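Local coordinates for protein putative aldehyde dehydrogenase (Burkholderia cenocepacia, PDB 4YWE) that probably oxidises aldehydes with NAD or NADP as the electron acceptor, at residues Thr238-Leu241 with Val242-Ala246. Numbering follows the deposited sequence.
Sequences TGKL and VTQMA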
loop_
_atom_site.group_PDB
_atom_site.type_symbol
_atom_site.label_atom_id
_atom_site.label_comp_id
_atom_site.label_asym_id
_atom_site.label_seq_id
_atom_site.Cartn_x
_atom_site.Cartn_y
_atom_site.Cartn_z
ATOM N N THR A 238 10.843 -17.429 -28.873
ATOM C CA THR A 238 11.218 -16.065 -29.230
ATOM C C THR A 238 11.518 -15.251 -27.976
ATOM O O THR A 238 12.444 -14.442 -27.960
ATOM C CB THR A 238 10.111 -15.373 -30.045
ATOM O OG1 THR A 238 9.732 -16.211 -31.141
ATOM C CG2 THR A 238 10.593 -14.032 -30.582
ATOM N N GLY A 239 10.735 -15.482 -26.927
ATOM C CA GLY A 239 10.926 -14.800 -25.660
ATOM C C GLY A 239 12.273 -15.087 -25.028
ATOM O O GLY A 239 12.875 -14.218 -24.398
ATOM N N LYS A 240 12.737 -16.320 -25.201
ATOM C CA LYS A 240 14.057 -16.727 -24.738
ATOM C C LYS A 240 15.147 -15.921 -25.438
ATOM O O LYS A 240 16.047 -15.385 -24.793
ATOM C CB LYS A 240 14.263 -18.222 -24.985
ATOM C CG LYS A 240 15.647 -18.737 -24.638
ATOM C CD LYS A 240 15.792 -20.193 -25.051
ATOM C CE LYS A 240 14.645 -21.032 -24.503
ATOM N NZ LYS A 240 14.739 -22.456 -24.923
ATOM N N LEU A 241 15.053 -15.838 -26.762
ATOM C CA LEU A 241 16.014 -15.093 -27.568
ATOM C C LEU A 241 16.052 -13.614 -27.192
ATOM O O LEU A 241 17.125 -13.031 -27.047
ATOM C CB LEU A 241 15.690 -15.237 -29.058
ATOM C CG LEU A 241 16.409 -16.339 -29.842
ATOM C CD1 LEU A 241 16.098 -17.714 -29.277
ATOM C CD2 LEU A 241 16.042 -16.267 -31.317
ATOM N N VAL A 242 14.875 -13.016 -27.036
ATOM C CA VAL A 242 14.765 -11.600 -26.700
ATOM C C VAL A 242 15.414 -11.322 -25.348
ATOM O O VAL A 242 16.122 -10.327 -25.182
ATOM C CB VAL A 242 13.292 -11.142 -26.711
ATOM C CG1 VAL A 242 13.160 -9.735 -26.142
ATOM C CG2 VAL A 242 12.729 -11.206 -28.123
ATOM N N THR A 243 15.179 -12.213 -24.389
ATOM C CA THR A 243 15.777 -12.090 -23.065
ATOM C C THR A 243 17.298 -12.135 -23.159
ATOM O O THR A 243 17.994 -11.295 -22.585
ATOM C CB THR A 243 15.292 -13.206 -22.117
ATOM O OG1 THR A 243 13.873 -13.111 -21.945
ATOM C CG2 THR A 243 15.971 -13.087 -20.759
ATOM N N GLN A 244 17.806 -13.116 -23.896
ATOM C CA GLN A 244 19.243 -13.302 -24.041
ATOM C C GLN A 244 19.881 -12.152 -24.819
ATOM O O GLN A 244 21.006 -11.749 -24.526
ATOM C CB GLN A 244 19.535 -14.641 -24.720
ATOM C CG GLN A 244 19.170 -15.846 -23.860
ATOM C CD GLN A 244 19.253 -17.157 -24.614
ATOM O OE1 GLN A 244 19.250 -17.183 -25.845
ATOM N NE2 GLN A 244 19.329 -18.260 -23.875
ATOM N N MET A 245 19.161 -11.621 -25.803
ATOM C CA MET A 245 19.656 -10.485 -26.574
ATOM C C MET A 245 19.748 -9.235 -25.705
ATOM O O MET A 245 20.728 -8.493 -25.771
ATOM C CB MET A 245 18.759 -10.210 -27.784
ATOM C CG MET A 245 18.946 -11.179 -28.941
ATOM S SD MET A 245 17.923 -10.749 -30.362
ATOM C CE MET A 245 18.200 -12.164 -31.425
ATOM N N ALA A 246 18.722 -9.010 -24.891
ATOM C CA ALA A 246 18.663 -7.825 -24.042
ATOM C C ALA A 246 19.624 -7.936 -22.862
ATOM O O ALA A 246 20.002 -6.930 -22.263
ATOM C CB ALA A 246 17.246 -7.602 -23.549
#
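Gly239 O is gripped twice by Thr243, whose hydroxyl OG1 donates to it over 2.9 Å while the amide N of the same residue donates over 3.1 Å. The two donors come in from opposite faces of the carbonyl plane, OG1 tilted 27° and N tilted 32°. Thr243 can reach back like this because OG1 sits beside its own backbone N (chi1 -62°), which turns the hydroxyl back toward the carbonyl of the preceding turn. The Thr243 side chain also touches Val253 and Leu255 of strand 253-256.

Next along the helix, Lys240 and Gln244 run side by side and point the same way, with Lys240 CG lying 3.8 Å from Gln244 NE2. This is contact between the lysine's aliphatic stem and the amide; both polar ends serve the subunit interface, Lys240 NZ in a salt bridge with Glu248 of the second subunit and Gln244 NE2 in a hydrogen bond to the main-chain O of Gln244 of that subunit. Gln244 N donates a hydrogen bond to Lys240 O.

Met245 N donates to Leu241 O over 2.8 Å, and Met245 CG leans over the same oxygen at 3.2 Å before the extended chain carries SD onward; the side chain also touches Ala222 and Arg223 of helix 214-223. Val242 N donates to Thr238 O over 3.0 Å. Val242 CG2 is set close beside that oxygen. Val242 itself is buried, touching Phe232 of strand 229-233 and Ala222.

These are successive alpha-helical N-H(i+4) to O=C(i) bonds of helix 236-246, the crossover helix of a beta-alpha-beta unit linking parallel strands 229-233 and 253-256, the latter ending at Glu256, the predicted active-site residue, in a Rossmann-type domain of the aldehyde dehydrogenase fold.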